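Local coordinates for protein alpha-1,2-mannosidase (PDB 2WW2) that hydrolyses alpha-mannosides, probably alpha-1,2-linked ones, with inversion at the anomeric carbon, as a calcium-dependent member of glycoside hydrolase family 92, at residues A[299-304]-A[313-318]; A[29-34]-A[290-295]; A[333-338]-A[381-386]; A[390-393]-A[398-401]. One frame throughout, in Å; residues are numbered along the deposited sequence. Where two conformers were deposited one is given.

Contact 1: residues A[299-304]-A[313-318]; sequences REFYEF and YSPYDG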
loop_
_atom_site.group_PDB
_atom_site.type_symbol
_atom_site.label_atom_id
_atom_site.label_comp_id
_atom_site.label_asym_id
_atom_site.label_seq_id
_atom_site.Cartn_x
_atom_site.Cartn_y
_atom_site.Cartn_z
ATOM N N ARG A 299 23.841 20.448 24.410
ATOM C CA ARG A 299 23.879 21.440 25.481
ATOM C C ARG A 299 25.300 21.668 25.988
ATOM O O ARG A 299 26.146 20.743 26.004
ATOM C CB ARG A 299 22.981 21.030 26.656
ATOM C CG ARG A 299 23.559 19.861 27.498
ATOM C CD ARG A 299 22.608 19.510 28.667
ATOM N NE ARG A 299 21.359 18.955 28.139
ATOM C CZ ARG A 299 20.249 19.655 27.923
ATOM N NH1 ARG A 299 20.176 20.954 28.230
ATOM N NH2 ARG A 299 19.190 19.046 27.414
ATOM N N GLU A 300 25.569 22.911 26.386
ATOM C CA GLU A 300 26.779 23.233 27.154
ATOM C C GLU A 300 26.703 22.416 28.445
ATOM O O GLU A 300 25.641 22.321 29.053
ATOM C CB GLU A 300 26.819 24.734 27.478
ATOM C CG GLU A 300 26.818 25.615 26.218
ATOM C CD GLU A 300 26.457 27.077 26.474
ATOM O OE1 GLU A 300 26.154 27.450 27.633
ATOM O OE2 GLU A 300 26.453 27.845 25.488
ATOM N N PHE A 301 27.818 21.808 28.845
ATOM C CA PHE A 301 27.859 21.026 30.077
ATOM C C PHE A 301 28.931 21.589 31.028
ATOM O O PHE A 301 29.370 20.926 31.983
ATOM C CB PHE A 301 28.142 19.562 29.735
ATOM C CG PHE A 301 27.612 18.592 30.751
ATOM C CD1 PHE A 301 26.246 18.384 30.878
ATOM C CD2 PHE A 301 28.481 17.868 31.565
ATOM C CE1 PHE A 301 25.749 17.474 31.828
ATOM C CE2 PHE A 301 27.987 16.948 32.493
ATOM C CZ PHE A 301 26.608 16.767 32.625
ATOM N N TYR A 302 29.354 22.819 30.752
ATOM C CA TYR A 302 30.331 23.499 31.585
ATOM C C TYR A 302 29.668 24.623 32.374
ATOM O O TYR A 302 28.511 25.037 32.093
ATOM C CB TYR A 302 31.493 24.051 30.744
ATOM C CG TYR A 302 31.080 24.966 29.604
ATOM C CD1 TYR A 302 31.011 26.348 29.776
ATOM C CD2 TYR A 302 30.763 24.444 28.359
ATOM C CE1 TYR A 302 30.630 27.184 28.734
ATOM C CE2 TYR A 302 30.382 25.271 27.308
ATOM C CZ TYR A 302 30.324 26.630 27.502
ATOM O OH TYR A 302 29.957 27.429 26.454
ATOM N N GLU A 303 30.418 25.119 33.342
ATOM C CA GLU A 303 29.936 26.072 34.314
ATOM C C GLU A 303 31.079 27.052 34.570
ATOM O O GLU A 303 32.223 26.799 34.183
ATOM C CB GLU A 303 29.532 25.315 35.600
ATOM C CG GLU A 303 28.671 24.067 35.284
ATOM C CD GLU A 303 28.094 23.371 36.515
ATOM O OE1 GLU A 303 27.708 24.057 37.478
ATOM O OE2 GLU A 303 27.996 22.128 36.495
ATOM N N PHE A 304 30.779 28.180 35.192
ATOM C CA PHE A 304 31.830 29.142 35.478
ATOM C C PHE A 304 32.070 29.213 36.966
ATOM O O PHE A 304 31.171 29.557 37.729
ATOM C CB PHE A 304 31.485 30.509 34.899
ATOM C CG PHE A 304 31.424 30.515 33.399
ATOM C CD1 PHE A 304 32.592 30.600 32.652
ATOM C CD2 PHE A 304 30.208 30.428 32.738
ATOM C CE1 PHE A 304 32.548 30.605 31.270
ATOM C CE2 PHE A 304 30.149 30.421 31.354
ATOM C CZ PHE A 304 31.338 30.510 30.618
ATOM N N TYR A 313 32.060 19.116 35.209
ATOM C CA TYR A 313 32.024 17.738 35.659
ATOM C C TYR A 313 32.084 16.866 34.412
ATOM O O TYR A 313 31.250 17.007 33.515
ATOM C CB TYR A 313 30.701 17.463 36.385
ATOM C CG TYR A 313 30.459 15.984 36.689
ATOM C CD1 TYR A 313 31.110 15.360 37.747
ATOM C CD2 TYR A 313 29.556 15.229 35.936
ATOM C CE1 TYR A 313 30.877 14.015 38.054
ATOM C CE2 TYR A 313 29.322 13.877 36.227
ATOM C CZ TYR A 313 29.987 13.277 37.280
ATOM O OH TYR A 313 29.750 11.948 37.582
ATOM N N SER A 314 33.054 15.963 34.336
ATOM C CA SER A 314 33.119 15.089 33.177
ATOM C C SER A 314 32.159 13.915 33.306
ATOM O O SER A 314 32.275 13.126 34.257
ATOM C CB SER A 314 34.535 14.532 33.005
ATOM O OG SER A 314 34.526 13.562 31.973
ATOM N N PRO A 315 31.227 13.765 32.338
ATOM C CA PRO A 315 30.377 12.589 32.435
ATOM C C PRO A 315 31.095 11.371 31.880
ATOM O O PRO A 315 30.480 10.309 31.787
ATOM C CB PRO A 315 29.161 12.945 31.560
ATOM C CG PRO A 315 29.730 13.853 30.496
ATOM C CD PRO A 315 30.890 14.608 31.172
ATOM N N TYR A 316 32.376 11.525 31.514
ATOM C CA TYR A 316 33.190 10.401 31.047
ATOM C C TYR A 316 34.105 9.819 32.123
ATOM O O TYR A 316 34.285 8.599 32.177
ATOM C CB TYR A 316 33.993 10.759 29.780
ATOM C CG TYR A 316 33.066 11.133 28.632
ATOM C CD1 TYR A 316 32.468 10.148 27.853
ATOM C CD2 TYR A 316 32.741 12.464 28.379
ATOM C CE1 TYR A 316 31.589 10.476 26.843
ATOM C CE2 TYR A 316 31.875 12.799 27.361
ATOM C CZ TYR A 316 31.306 11.798 26.598
ATOM O OH TYR A 316 30.434 12.104 25.592
ATOM N N ASP A 317 34.671 10.664 32.982
ATOM C CA ASP A 317 35.559 10.154 34.035
ATOM C C ASP A 317 35.155 10.607 35.443
ATOM O O ASP A 317 35.780 10.216 36.424
ATOM C CB ASP A 317 37.046 10.432 33.734
ATOM C CG ASP A 317 37.438 11.901 33.873
ATOM O OD1 ASP A 317 36.646 12.748 34.350
ATOM O OD2 ASP A 317 38.582 12.216 33.503
ATOM N N GLY A 318 34.108 11.430 35.542
ATOM C CA GLY A 318 33.591 11.832 36.852
ATOM C C GLY A 318 34.415 12.841 37.652
ATOM O O GLY A 318 34.059 13.185 38.785
HETATM O O HOH W 1 29.537 20.560 34.723
#

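Contact 2: residues A[29-34]-A[290-295]; sequences YPAVAV and CLYRTL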
loop_
_atom_site.group_PDB
_atom_site.type_symbol
_atom_site.label_atom_id
_atom_site.label_comp_id
_atom_site.label_asym_id
_atom_site.label_seq_id
_atom_site.Cartn_x
_atom_site.Cartn_y
_atom_site.Cartn_z
ATOM N N TYR A 29 8.578 18.008 23.760
ATOM C CA TYR A 29 8.313 18.947 24.865
ATOM C C TYR A 29 8.665 20.405 24.563
ATOM O O TYR A 29 9.642 20.690 23.886
ATOM C CB TYR A 29 8.938 18.485 26.197
ATOM C CG TYR A 29 10.462 18.451 26.283
ATOM C CD1 TYR A 29 11.190 19.576 26.676
ATOM C CD2 TYR A 29 11.163 17.282 26.000
ATOM C CE1 TYR A 29 12.594 19.531 26.806
ATOM C CE2 TYR A 29 12.560 17.218 26.119
ATOM C CZ TYR A 29 13.263 18.345 26.523
ATOM O OH TYR A 29 14.640 18.300 26.644
ATOM N N PRO A 30 7.859 21.336 25.098
ATOM C CA PRO A 30 8.065 22.760 24.791
ATOM C C PRO A 30 9.184 23.368 25.651
ATOM O O PRO A 30 8.921 24.030 26.645
ATOM C CB PRO A 30 6.710 23.392 25.121
ATOM C CG PRO A 30 6.152 22.483 26.241
ATOM C CD PRO A 30 6.660 21.084 25.917
ATOM N N ALA A 31 10.432 23.118 25.276
ATOM C CA ALA A 31 11.582 23.482 26.101
ATOM C C ALA A 31 11.687 24.991 26.368
ATOM O O ALA A 31 11.720 25.821 25.440
ATOM C CB ALA A 31 12.854 22.980 25.450
ATOM N N VAL A 32 11.751 25.332 27.646
ATOM C CA VAL A 32 12.058 26.691 28.083
ATOM C C VAL A 32 13.564 26.734 28.366
ATOM O O VAL A 32 14.092 25.958 29.186
ATOM C CB VAL A 32 11.276 27.038 29.345
ATOM C CG1 VAL A 32 11.652 28.455 29.855
ATOM C CG2 VAL A 32 9.774 26.944 29.061
ATOM N N ALA A 33 14.282 27.608 27.663
ATOM C CA ALA A 33 15.739 27.535 27.717
ATOM C C ALA A 33 16.362 28.803 27.159
ATOM O O ALA A 33 15.657 29.687 26.690
ATOM C CB ALA A 33 16.235 26.322 26.873
ATOM N N VAL A 34 17.685 28.878 27.215
ATOM C CA VAL A 34 18.426 29.770 26.321
ATOM C C VAL A 34 19.234 28.838 25.424
ATOM O O VAL A 34 19.380 27.662 25.737
ATOM C CB VAL A 34 19.338 30.789 27.061
ATOM C CG1 VAL A 34 18.500 31.797 27.846
ATOM C CG2 VAL A 34 20.341 30.077 28.004
ATOM N N CYS A 290 11.868 26.000 13.611
ATOM C CA CYS A 290 12.923 25.029 13.276
ATOM C C CYS A 290 14.282 25.523 13.740
ATOM O O CYS A 290 15.101 24.728 14.218
ATOM C CB CYS A 290 12.951 24.740 11.759
ATOM S SG CYS A 290 11.526 23.805 11.180
ATOM N N LEU A 291 14.539 26.828 13.602
ATOM C CA LEU A 291 15.837 27.354 14.013
ATOM C C LEU A 291 15.973 27.250 15.541
ATOM O O LEU A 291 17.014 26.832 16.059
ATOM C CB LEU A 291 16.045 28.808 13.524
ATOM C CG LEU A 291 17.400 29.491 13.817
ATOM C CD1 LEU A 291 18.606 28.634 13.304
ATOM C CD2 LEU A 291 17.450 30.907 13.257
ATOM N N TYR A 292 14.923 27.628 16.268
ATOM C CA TYR A 292 14.940 27.469 17.732
ATOM C C TYR A 292 15.287 26.038 18.126
ATOM O O TYR A 292 16.155 25.810 18.982
ATOM C CB TYR A 292 13.573 27.880 18.308
ATOM C CG TYR A 292 13.086 27.098 19.502
ATOM C CD1 TYR A 292 13.494 27.439 20.794
ATOM C CD2 TYR A 292 12.169 26.056 19.352
ATOM C CE1 TYR A 292 13.024 26.733 21.915
ATOM C CE2 TYR A 292 11.689 25.346 20.469
ATOM C CZ TYR A 292 12.117 25.703 21.741
ATOM O OH TYR A 292 11.655 25.006 22.836
ATOM N N ARG A 293 14.633 25.077 17.477
ATOM C CA ARG A 293 14.840 23.670 17.794
ATOM C C ARG A 293 16.296 23.317 17.532
ATOM O O ARG A 293 16.909 22.536 18.256
ATOM C CB ARG A 293 13.882 22.785 16.964
ATOM C CG ARG A 293 13.781 21.333 17.422
ATOM C CD ARG A 293 12.769 20.506 16.594
ATOM N NE ARG A 293 12.748 19.102 17.013
ATOM C CZ ARG A 293 11.662 18.453 17.436
ATOM N NH1 ARG A 293 11.751 17.179 17.793
ATOM N NH2 ARG A 293 10.480 19.069 17.487
ATOM N N THR A 294 16.872 23.927 16.502
ATOM C CA THR A 294 18.234 23.607 16.120
ATOM C C THR A 294 19.284 24.171 17.094
ATOM O O THR A 294 20.389 23.628 17.210
ATOM C CB THR A 294 18.523 24.135 14.698
ATOM O OG1 THR A 294 17.596 23.542 13.771
ATOM C CG2 THR A 294 19.935 23.823 14.297
ATOM N N LEU A 295 18.956 25.249 17.801
ATOM C CA LEU A 295 19.914 25.859 18.729
ATOM C C LEU A 295 19.879 25.307 20.174
ATOM O O LEU A 295 20.519 25.862 21.066
ATOM C CB LEU A 295 19.701 27.375 18.796
ATOM C CG LEU A 295 19.741 28.141 17.463
ATOM C CD1 LEU A 295 19.784 29.635 17.750
ATOM C CD2 LEU A 295 20.947 27.713 16.603
#

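Contact 3: residues A[333-338]-A[381-386]; sequences DTFRAV and GNNSVS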
loop_
_atom_site.group_PDB
_atom_site.type_symbol
_atom_site.label_atom_id
_atom_site.label_comp_id
_atom_site.label_asym_id
_atom_site.label_seq_id
_atom_site.Cartn_x
_atom_site.Cartn_y
_atom_site.Cartn_z
ATOM N N ASP A 333 22.758 11.625 13.720
ATOM C CA ASP A 333 21.715 12.538 13.228
ATOM C C ASP A 333 22.276 13.923 12.937
ATOM O O ASP A 333 22.035 14.508 11.858
ATOM C CB ASP A 333 20.600 12.702 14.260
ATOM C CG ASP A 333 19.500 11.673 14.104
ATOM O OD1 ASP A 333 19.007 11.460 12.973
ATOM O OD2 ASP A 333 19.117 11.095 15.122
ATOM N N THR A 334 23.002 14.468 13.901
ATOM C CA THR A 334 23.316 15.907 13.866
ATOM C C THR A 334 24.513 16.310 12.976
ATOM O O THR A 334 24.704 17.481 12.727
ATOM C CB THR A 334 23.496 16.472 15.295
ATOM O OG1 THR A 334 24.607 15.815 15.930
ATOM C CG2 THR A 334 22.207 16.257 16.119
ATOM N N PHE A 335 25.312 15.354 12.490
ATOM C CA PHE A 335 26.429 15.735 11.602
ATOM C C PHE A 335 25.922 16.263 10.259
ATOM O O PHE A 335 26.622 17.008 9.577
ATOM C CB PHE A 335 27.388 14.556 11.352
ATOM C CG PHE A 335 26.995 13.670 10.174
ATOM C CD1 PHE A 335 27.317 14.031 8.873
ATOM C CD2 PHE A 335 26.358 12.445 10.381
ATOM C CE1 PHE A 335 26.970 13.201 7.786
ATOM C CE2 PHE A 335 26.028 11.606 9.299
ATOM C CZ PHE A 335 26.322 12.000 8.007
ATOM N N ARG A 336 24.723 15.850 9.875
ATOM C CA ARG A 336 24.217 16.076 8.515
ATOM C C ARG A 336 23.927 17.554 8.233
ATOM O O ARG A 336 24.247 18.056 7.146
ATOM C CB ARG A 336 22.964 15.201 8.227
ATOM C CG ARG A 336 23.263 13.677 8.333
ATOM C CD ARG A 336 22.038 12.756 8.444
ATOM N NE ARG A 336 22.431 11.467 9.043
ATOM C CZ ARG A 336 22.892 10.421 8.355
ATOM N NH1 ARG A 336 23.017 10.497 7.037
ATOM N NH2 ARG A 336 23.238 9.298 8.984
ATOM N N ALA A 337 23.313 18.251 9.180
ATOM C CA ALA A 337 22.942 19.646 8.925
ATOM C C ALA A 337 23.034 20.544 10.156
ATOM O O ALA A 337 23.288 21.739 10.034
ATOM C CB ALA A 337 21.514 19.713 8.330
ATOM N N VAL A 338 22.783 19.987 11.336
ATOM C CA VAL A 338 22.786 20.789 12.571
ATOM C C VAL A 338 24.194 21.369 12.842
ATOM O O VAL A 338 24.377 22.582 12.998
ATOM C CB VAL A 338 22.280 19.956 13.803
ATOM C CG1 VAL A 338 22.590 20.683 15.106
ATOM C CG2 VAL A 338 20.753 19.682 13.692
ATOM N N GLY A 381 27.840 4.385 13.172
ATOM C CA GLY A 381 28.694 5.301 12.414
ATOM C C GLY A 381 29.847 5.890 13.211
ATOM O O GLY A 381 29.965 5.653 14.422
ATOM N N ASN A 382 30.690 6.668 12.526
ATOM C CA ASN A 382 31.799 7.369 13.158
ATOM C C ASN A 382 31.671 8.847 12.806
ATOM O O ASN A 382 32.624 9.498 12.366
ATOM C CB ASN A 382 33.146 6.826 12.632
ATOM C CG ASN A 382 33.437 5.406 13.112
ATOM O OD1 ASN A 382 32.949 4.949 14.171
ATOM N ND2 ASN A 382 34.224 4.701 12.347
ATOM N N ASN A 383 30.473 9.391 12.986
ATOM C CA ASN A 383 30.252 10.752 12.556
ATOM C C ASN A 383 30.833 11.829 13.476
ATOM O O ASN A 383 30.855 13.015 13.120
ATOM C CB ASN A 383 28.774 10.963 12.229
ATOM C CG ASN A 383 28.316 10.035 11.121
ATOM O OD1 ASN A 383 27.428 9.182 11.316
ATOM N ND2 ASN A 383 28.954 10.154 9.967
ATOM N N SER A 384 31.335 11.416 14.637
ATOM C CA SER A 384 32.200 12.286 15.417
ATOM C C SER A 384 33.289 12.880 14.495
ATOM O O SER A 384 33.678 14.054 14.613
ATOM C CB SER A 384 32.876 11.494 16.536
ATOM O OG SER A 384 33.540 10.344 16.008
ATOM N N VAL A 385 33.803 12.039 13.604
ATOM C CA VAL A 385 34.859 12.459 12.688
ATOM C C VAL A 385 34.369 13.582 11.777
ATOM O O VAL A 385 35.076 14.562 11.502
ATOM C CB VAL A 385 35.322 11.255 11.849
ATOM C CG1 VAL A 385 36.284 11.699 10.776
ATOM C CG2 VAL A 385 35.962 10.191 12.793
ATOM N N SER A 386 33.140 13.456 11.322
ATOM C CA SER A 386 32.574 14.466 10.434
ATOM C C SER A 386 32.526 15.848 11.099
ATOM O O SER A 386 32.884 16.854 10.483
ATOM C CB SER A 386 31.169 14.048 9.976
ATOM O OG SER A 386 30.565 15.108 9.239
HETATM O O HOH W 2 29.269 17.470 10.328
#

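Contact 4: residues A[390-393]-A[398-401]; sequences DAWM and TVDA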
loop_
_atom_site.group_PDB
_atom_site.type_symbol
_atom_site.label_atom_id
_atom_site.label_comp_id
_atom_site.label_asym_id
_atom_site.label_seq_id
_atom_site.Cartn_x
_atom_site.Cartn_y
_atom_site.Cartn_z
ATOM N N ASP A 390 34.579 18.563 9.135
ATOM C CA ASP A 390 33.780 19.612 8.509
ATOM C C ASP A 390 34.207 20.975 9.064
ATOM O O ASP A 390 34.404 21.949 8.297
ATOM C CB ASP A 390 32.276 19.381 8.717
ATOM C CG ASP A 390 31.426 20.400 7.969
ATOM O OD1 ASP A 390 31.526 20.454 6.714
ATOM O OD2 ASP A 390 30.671 21.159 8.628
ATOM N N ALA A 391 34.368 21.050 10.390
ATOM C CA ALA A 391 34.782 22.305 11.030
ATOM C C ALA A 391 36.175 22.692 10.571
ATOM O O ALA A 391 36.416 23.837 10.188
ATOM C CB ALA A 391 34.742 22.179 12.548
ATOM N N TRP A 392 37.082 21.725 10.568
ATOM C CA TRP A 392 38.472 21.997 10.211
ATOM C C TRP A 392 38.572 22.591 8.806
ATOM O O TRP A 392 39.355 23.523 8.569
ATOM C CB TRP A 392 39.287 20.709 10.297
ATOM C CG TRP A 392 40.774 20.925 10.231
ATOM C CD1 TRP A 392 41.549 20.947 9.110
ATOM C CD2 TRP A 392 41.663 21.140 11.336
ATOM N NE1 TRP A 392 42.866 21.156 9.446
ATOM C CE2 TRP A 392 42.961 21.274 10.808
ATOM C CE3 TRP A 392 41.484 21.220 12.719
ATOM C CZ2 TRP A 392 44.082 21.513 11.618
ATOM C CZ3 TRP A 392 42.598 21.449 13.527
ATOM C CH2 TRP A 392 43.876 21.586 12.972
ATOM N N MET A 393 37.784 22.049 7.877
ATOM C CA MET A 393 37.899 22.470 6.483
ATOM C C MET A 393 37.269 23.833 6.261
ATOM O O MET A 393 37.416 24.422 5.193
ATOM C CB MET A 393 37.281 21.440 5.549
ATOM C CG MET A 393 37.970 20.089 5.620
ATOM S SD MET A 393 39.755 20.212 5.388
ATOM C CE MET A 393 40.233 18.561 5.820
ATOM N N THR A 398 40.380 24.488 16.518
ATOM C CA THR A 398 40.705 24.699 17.923
ATOM C C THR A 398 41.377 23.477 18.537
ATOM O O THR A 398 42.008 23.576 19.571
ATOM C CB THR A 398 39.452 25.031 18.745
ATOM O OG1 THR A 398 38.474 23.996 18.582
ATOM C CG2 THR A 398 38.850 26.349 18.258
ATOM N N VAL A 399 41.209 22.318 17.921
ATOM C CA VAL A 399 41.860 21.110 18.407
ATOM C C VAL A 399 43.275 20.994 17.832
ATOM O O VAL A 399 43.599 21.599 16.803
ATOM C CB VAL A 399 41.043 19.857 18.045
ATOM C CG1 VAL A 399 39.632 19.939 18.665
ATOM C CG2 VAL A 399 40.941 19.707 16.515
ATOM N N ASP A 400 44.112 20.215 18.501
ATOM C CA ASP A 400 45.429 19.909 17.990
ATOM C C ASP A 400 45.316 18.881 16.855
ATOM O O ASP A 400 44.707 17.824 17.024
ATOM C CB ASP A 400 46.286 19.338 19.108
ATOM C CG ASP A 400 47.634 18.888 18.614
ATOM O OD1 ASP A 400 48.504 19.761 18.409
ATOM O OD2 ASP A 400 47.822 17.675 18.406
ATOM N N ALA A 401 45.906 19.197 15.707
ATOM C CA ALA A 401 45.791 18.360 14.520
ATOM C C ALA A 401 46.208 16.913 14.767
ATOM O O ALA A 401 45.513 15.980 14.364
ATOM C CB ALA A 401 46.621 18.955 13.362
#

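Contact 1: residues A[299-304]-A[313-318]
Phe301 meets Tyr313 O at the edge of its ring and Pro315 CD obliquely, a small case of how an aromatic residue can pack beside the segment that follows a neighbouring strand. Its CB points toward 313-318, and CG stands roughly anti to the backbone N (chi1 -154°), which carries the ring toward Tyr313 and Pro315. From CG the CD2 side does the touching. CD2 is 3.5 Å from Tyr313 O, and CE2 comes to 3.4 Å of the same oxygen, which lies close to the ring plane, so that the weakly positive C-H rim rather than the pi face is offered to the carbonyl. CE2 also touches Pro315 CD at 4.0 Å, the two side chains sliding past one another in opposite directions, and it reaches the rim of the other aromatic ring at Tyr313 CD2, 4.2 Å away. The hydroxyl of Tyr313 is bonded to Asn179. With an alanine here, the CE2 contacts are lost, which would probably leave a gap beside Pro315 and Tyr313 O without its C-H partner.

Beside the ring a water donates to Phe301 O and to Glu303 OE2 and accepts from Tyr313 N (2.9 Å), thereby joining the backbones indirectly. On the far segment, Ser314 OG accepts from the N of Tyr316 (3.0 Å) and of Asp317, an ST turn and ST motif that fold the chain over Ser314 to Asp317. The whole is an antiparallel pairing of strands 299-304 and 310-313, held directly at Glu303 and Val311 and bridged by water where the first strand is broken.

Contact 2: residues A[29-34]-A[290-295]
The phenol ring of Tyr292 meets Ala31 at its edge: Ala31 O lies close to the ring plane, beyond the hydroxyl, so neither face of the ring is used in this contact. The indole of Trp267 packs against the same ring with the planes inclined by about 55°. Arrangements of this kind show how one long polar side chain can tie a helix to a distant loop, Ala31 CA and Arg293 CA being 8.9 Å apart.

The unusual first torsion of Tyr292, 145°, swings the ring off the helix toward 29-34. There OH donates to Ala31 O at 2.7 Å, within the carbonyl plane and on a lone pair, the C=O...O angle being 121°. Ala31 CB rests against the same hydroxyl, 3.5 Å from OH. A phenylalanine at Tyr292 would probably keep the ring packing but leave the buried Ala31 O without this donor.

One turn of the helix carries a second polar detail: Cys290 O takes both Thr294 N and Thr294 OG1 (2.8 Å), which arrive from opposite faces of its plane. A glycerol, probably from the crystallisation liquor, lies about 4 Å from the Tyr292 side chain, and Tyr29 O is bonded to a glycerol, which may mark a pocket. The contact comes down to a single short, directed bond between buried groups, which probably helps to fix how the N-terminal and catalytic family regions meet here.

Contact 3: residues A[333-338]-A[381-386]
Phe335, in the turn after helix 331-334, faces Asn383 at the start of helix 383-393 with their CA atoms 6.4 Å apart. The side chains fill that narrow interval as a ring-on-amide stack: the planes of the Phe335 phenyl and the Asn383 carboxamide differ by only 21°, and the amide lies over one ring face, displaced toward the rim. Asn383 CB sits 3.8 Å from Phe335 CG and takes part in the same close cover. The opposite ring face belongs to Arg336, whose CG is 3.5 Å above the plane. Farther out, the guanidinium of Arg336 turns a face to Phe335 CE2, which lies over its centre at 3.4 Å. The ring is thus layered between an amide and an arginine, a good example of an aromatic group sandwiched by polar side chains through their flat or aliphatic parts.

Such packing of a helix-connecting turn on the first turn of another helix suits the (alpha/alpha)6 toroid expected of a family 92 catalytic domain. Helix 444-465 closes the surroundings: Tyr453 brings its ring to Phe335, and Glu450 forms a salt bridge with Arg336, which also makes a cation-pi contact with Trp332.

On the same side of the ring as the amide, Ser386 OG approaches Phe335 CD1 obliquely at 3.4 Å. Its first torsion, 173°, sets OG anti to the backbone N and directs it toward the turn. The hydroxyl is bonded to Tyr453 OH and, 2.9 Å away, to a water that donates to Phe335 O at 2.8 Å.

Contact 4: residues A[390-393]-A[398-401]
Trp392, near the end of helix 383-393, is the residue that touches Val399 and Ala401. Two positions before it, Asp390 turns its carboxylate to other partners, the amine of Lys394 and the backbone N of Gly648, while Ala391 packs on Thr354 of helix 347-364. At Trp392 itself CG stands anti to the backbone N (chi1 -168°), extending the indole from the helix toward the chain entering the next helix. The six-membered part of the indole makes the contact: CZ3 is 3.4 Å from Val399 O, which lies at the ring edge near its plane, and 3.8 Å from Val399 CG2, the two side chains crossing at a slant. One atom further round, CH2 meets Ala401 CB at 3.8 Å.

This is a helix-loop-helix connection, in which the last turn of one helix packs on the entry to the next, 401-413. Asp400 is the N-cap of that second helix, its OD2 accepting from the backbone N of Lys403. Phe461 of helix 444-465 meets the indole in a T-shaped, edge-to-face pair, and Trp392 O receives Gln397 NE2 from the intervening loop. Met393, next along, leans on Arg460 and Ser464 of the same neighbouring helix.

In the fold
Along the chain the contacts come in series, contact 2 closing before contact 1 opens, then contacts 3 and 4. Contact 2 alone joins the N-terminal family region to the catalytic one; the other three lie within the catalytic range. Helix 281-294 of contact 2 is followed, after a short linker, by strand 299-304 of contact 1, the contact centres about 21 Å apart. Contacts 3 and 4 share helix 383-393, one at its start and the other near its end, with centres about 14 Å apart. Contacts 2 and 3 touch through Thr294 CG2 and Val338 CG1, 4.2 Å apart. Contact 2 thus lies where the two family regions meet, contact 1 in a small antiparallel sheet, and contacts 3 and 4 among helices.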